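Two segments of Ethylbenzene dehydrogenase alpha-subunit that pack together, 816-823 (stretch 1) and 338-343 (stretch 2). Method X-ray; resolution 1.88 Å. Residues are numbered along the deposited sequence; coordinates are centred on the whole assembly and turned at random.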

ATOM      1  N   LEU A 816     -37.217 -11.102  -0.607  1.00 21.36           N
ATOM      2  CA  LEU A 816     -37.362 -10.827   0.842  1.00 21.41           C
ATOM      3  C   LEU A 816     -38.736 -10.238   1.054  1.00 22.06           C
ATOM      4  O   LEU A 816     -38.982  -9.081   0.733  1.00 22.87           O
ATOM      5  CB  LEU A 816     -36.273  -9.901   1.361  1.00 22.50           C
ATOM      6  CG  LEU A 816     -34.859 -10.402   1.027  1.00 20.59           C
ATOM      7  CD1 LEU A 816     -33.786  -9.345   1.354  1.00 20.80           C
ATOM      8  CD2 LEU A 816     -34.527 -11.701   1.761  1.00 19.70           C
ATOM      9  N   ASP A 817     -39.635 -11.063   1.557  1.00 21.59           N
ATOM     10  CA  ASP A 817     -41.072 -10.703   1.605  1.00 21.29           C
ATOM     11  C   ASP A 817     -41.510 -10.070   2.926  1.00 21.11           C
ATOM     12  O   ASP A 817     -42.685 -10.032   3.239  1.00 21.98           O
ATOM     13  CB  ASP A 817     -41.940 -11.879   1.174  1.00 20.85           C
ATOM     14  CG  ASP A 817     -42.081 -12.960   2.243  1.00 21.24           C
ATOM     15  OD1 ASP A 817     -41.159 -13.128   3.091  1.00 23.00           O
ATOM     16  OD2 ASP A 817     -43.125 -13.633   2.242  1.00 22.25           O
ATOM     17  N   HIS A 818     -40.531  -9.555   3.658  1.00 22.21           N
ATOM     18  CA  HIS A 818     -40.700  -8.799   4.887  1.00 21.63           C
ATOM     19  C   HIS A 818     -41.343  -7.471   4.507  1.00 21.59           C
ATOM     20  O   HIS A 818     -40.960  -6.846   3.523  1.00 20.53           O
ATOM     21  CB  HIS A 818     -39.290  -8.602   5.482  1.00 22.71           C
ATOM     22  CG  HIS A 818     -39.249  -7.929   6.815  1.00 23.13           C
ATOM     23  ND1 HIS A 818     -39.519  -6.587   6.987  1.00 24.62           N
ATOM     24  CD2 HIS A 818     -38.906  -8.403   8.039  1.00 25.09           C
ATOM     25  CE1 HIS A 818     -39.395  -6.275   8.268  1.00 24.05           C
ATOM     26  NE2 HIS A 818     -39.025  -7.361   8.930  1.00 22.52           N
ATOM     27  N   ASP A 819     -42.301  -7.028   5.316  1.00 21.06           N
ATOM     28  CA  ASP A 819     -43.069  -5.789   5.064  1.00 21.59           C
ATOM     29  C   ASP A 819     -42.237  -4.569   4.730  1.00 21.37           C
ATOM     30  O   ASP A 819     -42.572  -3.830   3.809  1.00 22.20           O
ATOM     31  CB  ASP A 819     -43.969  -5.478   6.265  1.00 20.89           C
ATOM     32  CG  ASP A 819     -45.095  -6.491   6.426  1.00 23.82           C
ATOM     33  OD1 ASP A 819     -45.440  -7.179   5.436  1.00 24.32           O
ATOM     34  OD2 ASP A 819     -45.660  -6.572   7.542  1.00 22.24           O
ATOM     35  N   TRP A 820     -41.146  -4.365   5.454  1.00 21.70           N
ATOM     36  CA  TRP A 820     -40.286  -3.213   5.196  1.00 22.25           C
ATOM     37  C   TRP A 820     -39.704  -3.257   3.791  1.00 21.56           C
ATOM     38  O   TRP A 820     -39.612  -2.229   3.104  1.00 22.61           O
ATOM     39  CB  TRP A 820     -39.137  -3.160   6.189  1.00 22.45           C
ATOM     40  CG  TRP A 820     -39.517  -2.754   7.588  1.00 23.58           C
ATOM     41  CD1 TRP A 820     -40.701  -2.859   8.187  1.00 23.26           C
ATOM     42  CD2 TRP A 820     -38.594  -2.308   8.580  1.00 23.69           C
ATOM     43  NE1 TRP A 820     -40.614  -2.426   9.498  1.00 23.80           N
ATOM     44  CE2 TRP A 820     -39.312  -2.096   9.757  1.00 24.32           C
ATOM     45  CE3 TRP A 820     -37.227  -2.049   8.565  1.00 24.35           C
ATOM     46  CZ2 TRP A 820     -38.709  -1.613  10.918  1.00 23.46           C
ATOM     47  CZ3 TRP A 820     -36.627  -1.582   9.714  1.00 23.50           C
ATOM     48  CH2 TRP A 820     -37.364  -1.379  10.871  1.00 23.69           C
ATOM     49  N   TYR A 821     -39.241  -4.430   3.379  1.00 22.21           N
ATOM     50  CA  TYR A 821     -38.699  -4.611   2.030  1.00 22.09           C
ATOM     51  C   TYR A 821     -39.720  -4.500   0.906  1.00 22.73           C
ATOM     52  O   TYR A 821     -39.483  -3.838  -0.115  1.00 22.59           O
ATOM     53  CB  TYR A 821     -37.922  -5.934   1.932  1.00 23.01           C
ATOM     54  CG  TYR A 821     -36.578  -5.821   2.610  1.00 21.42           C
ATOM     55  CD1 TYR A 821     -36.486  -5.725   3.996  1.00 20.21           C
ATOM     56  CD2 TYR A 821     -35.401  -5.783   1.862  1.00 22.21           C
ATOM     57  CE1 TYR A 821     -35.274  -5.605   4.612  1.00 22.48           C
ATOM     58  CE2 TYR A 821     -34.217  -5.664   2.464  1.00 22.47           C
ATOM     59  CZ  TYR A 821     -34.141  -5.568   3.822  1.00 20.44           C
ATOM     60  OH  TYR A 821     -32.926  -5.445   4.384  1.00 25.01           O
ATOM     61  N   LEU A 822     -40.872  -5.113   1.116  1.00 22.48           N
ATOM     62  CA  LEU A 822     -41.992  -4.970   0.229  1.00 22.80           C
ATOM     63  C   LEU A 822     -42.314  -3.465   0.020  1.00 23.83           C
ATOM     64  O   LEU A 822     -42.369  -2.986  -1.119  1.00 23.60           O
ATOM     65  CB  LEU A 822     -43.190  -5.718   0.827  1.00 22.87           C
ATOM     66  CG  LEU A 822     -43.221  -7.251   0.728  1.00 22.67           C
ATOM     67  CD1 LEU A 822     -44.502  -7.831   1.416  1.00 22.51           C
ATOM     68  CD2 LEU A 822     -43.190  -7.640  -0.737  1.00 22.62           C
ATOM     69  N   GLU A 823     -42.500  -2.723   1.117  1.00 23.80           N
ATOM     70  CA  GLU A 823     -42.891  -1.307   1.037  1.00 23.84           C
ATOM     71  C   GLU A 823     -41.781  -0.414   0.439  1.00 23.37           C
ATOM     72  O   GLU A 823     -42.086   0.537  -0.257  1.00 22.73           O
ATOM     73  CB  GLU A 823     -43.313  -0.778   2.410  1.00 23.99           C
ATOM     74  CG  GLU A 823     -44.719  -1.251   2.801  1.00 26.87           C
ATOM     75  CD  GLU A 823     -45.234  -0.751   4.148  1.00 28.76           C
ATOM     76  OE1 GLU A 823     -44.542   0.056   4.837  1.00 34.63           O
ATOM     77  OE2 GLU A 823     -46.368  -1.182   4.507  1.00 34.05           O
TER
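Stretch 2 (338-343) DTGKFL

Stretch 2, with no regular helix or strand, lies against the loop leading into the helix beginning at Asp819, running roughly antiparallel to stretch 1 from end to end, with Lys341 nearest Asp817 in the backbone register (CA to CA 5.5 Å). Gly340 has phi/psi of 81/11, where a CB would jam against the carbonyl O of Thr339, so glycine suits this turn. Just after it, Lys341 N donates to Thr339 OG1 at 3.3 Å, a bond that the p rotamer of Thr339 allows.

Lys341 then reaches across. Its CA-to-CB bond points sideways, but chi2 and chi3 are both t, extending the chain, and chi4 is m, so its end comes nearer stretch 1. There Lys341 NZ donates to Asp817 O at 2.6 Å and forms a salt bridge with Asp819 OD1 at 2.8 Å; a long, flexible cation can serve both a carbonyl and a carboxylate. Asp819, in rotamer m, likewise points sideways at CB yet brings its carboxylate to the ammonium group of Lys341.

The CA-to-CB bond of Asp817 points toward stretch 2. With chi1 in p, Asp817 OD2 accepts from Phe342 N at 2.9 Å, with an N-H...acceptor angle of 157°, and lies 3.4 Å from Phe342 CD2. About one helical turn after Asp819, Leu822 (m, t) packs its CD1 against the aliphatic Lys341 CE at 3.9 Å.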

ATOM      1  N   ASP A 338     -51.964 -11.885  -3.989  1.00 26.14           N
ATOM      2  CA  ASP A 338     -52.731 -10.959  -3.167  1.00 26.09           C
ATOM      3  C   ASP A 338     -51.916 -10.271  -2.051  1.00 26.46           C
ATOM      4  O   ASP A 338     -52.080  -9.064  -1.842  1.00 27.85           O
ATOM      5  CB  ASP A 338     -53.974 -11.649  -2.607  1.00 25.96           C
ATOM      6  CG  ASP A 338     -53.660 -12.835  -1.706  1.00 26.32           C
ATOM      7  OD1 ASP A 338     -52.515 -13.316  -1.693  1.00 28.07           O
ATOM      8  OD2 ASP A 338     -54.586 -13.289  -1.002  1.00 25.75           O
ATOM      9  N   THR A 339     -51.071 -11.008  -1.329  1.00 25.45           N
ATOM     10  CA  THR A 339     -50.329 -10.431  -0.192  1.00 24.77           C
ATOM     11  C   THR A 339     -48.851 -10.160  -0.521  1.00 24.61           C
ATOM     12  O   THR A 339     -48.191  -9.362   0.149  1.00 24.12           O
ATOM     13  CB  THR A 339     -50.357 -11.341   1.058  1.00 24.48           C
ATOM     14  OG1 THR A 339     -49.664 -12.567   0.789  1.00 22.46           O
ATOM     15  CG2 THR A 339     -51.792 -11.642   1.513  1.00 24.34           C
ATOM     16  N   GLY A 340     -48.336 -10.812  -1.561  1.00 24.14           N
ATOM     17  CA  GLY A 340     -46.943 -10.680  -1.929  1.00 24.35           C
ATOM     18  C   GLY A 340     -46.019 -11.542  -1.086  1.00 23.75           C
ATOM     19  O   GLY A 340     -44.806 -11.411  -1.132  1.00 22.94           O
ATOM     20  N   LYS A 341     -46.606 -12.437  -0.318  1.00 23.85           N
ATOM     21  CA  LYS A 341     -45.830 -13.229   0.616  1.00 24.19           C
ATOM     22  C   LYS A 341     -45.774 -14.665   0.134  1.00 23.20           C
ATOM     23  O   LYS A 341     -46.691 -15.142  -0.552  1.00 21.78           O
ATOM     24  CB  LYS A 341     -46.439 -13.083   2.031  1.00 24.53           C
ATOM     25  CG  LYS A 341     -45.839 -11.847   2.767  1.00 25.27           C
ATOM     26  CD  LYS A 341     -46.769 -11.233   3.755  1.00 26.50           C
ATOM     27  CE  LYS A 341     -46.288  -9.846   4.215  1.00 26.20           C
ATOM     28  NZ  LYS A 341     -44.851  -9.780   4.622  1.00 26.52           N
ATOM     29  N   PHE A 342     -44.686 -15.350   0.459  1.00 22.91           N
ATOM     30  CA  PHE A 342     -44.562 -16.756   0.087  1.00 22.87           C
ATOM     31  C   PHE A 342     -45.830 -17.518   0.507  1.00 22.94           C
ATOM     32  O   PHE A 342     -46.374 -17.310   1.615  1.00 21.60           O
ATOM     33  CB  PHE A 342     -43.340 -17.412   0.724  1.00 23.44           C
ATOM     34  CG  PHE A 342     -42.017 -16.960   0.153  1.00 22.56           C
ATOM     35  CD1 PHE A 342     -41.580 -17.409  -1.086  1.00 22.53           C
ATOM     36  CD2 PHE A 342     -41.192 -16.111   0.885  1.00 22.68           C
ATOM     37  CE1 PHE A 342     -40.352 -17.000  -1.608  1.00 22.89           C
ATOM     38  CE2 PHE A 342     -39.982 -15.699   0.401  1.00 22.87           C
ATOM     39  CZ  PHE A 342     -39.539 -16.147  -0.868  1.00 23.93           C
ATOM     40  N   LEU A 343     -46.306 -18.376  -0.393  1.00 22.28           N
ATOM     41  CA  LEU A 343     -47.390 -19.293  -0.072  1.00 22.45           C
ATOM     42  C   LEU A 343     -46.899 -20.258   0.994  1.00 22.67           C
ATOM     43  O   LEU A 343     -45.867 -20.913   0.791  1.00 22.88           O
ATOM     44  CB  LEU A 343     -47.802 -20.077  -1.310  1.00 22.55           C
ATOM     45  CG  LEU A 343     -48.935 -21.078  -1.121  1.00 21.75           C
ATOM     46  CD1 LEU A 343     -50.163 -20.343  -0.636  1.00 22.26           C
ATOM     47  CD2 LEU A 343     -49.177 -21.826  -2.435  1.00 22.21           C
TER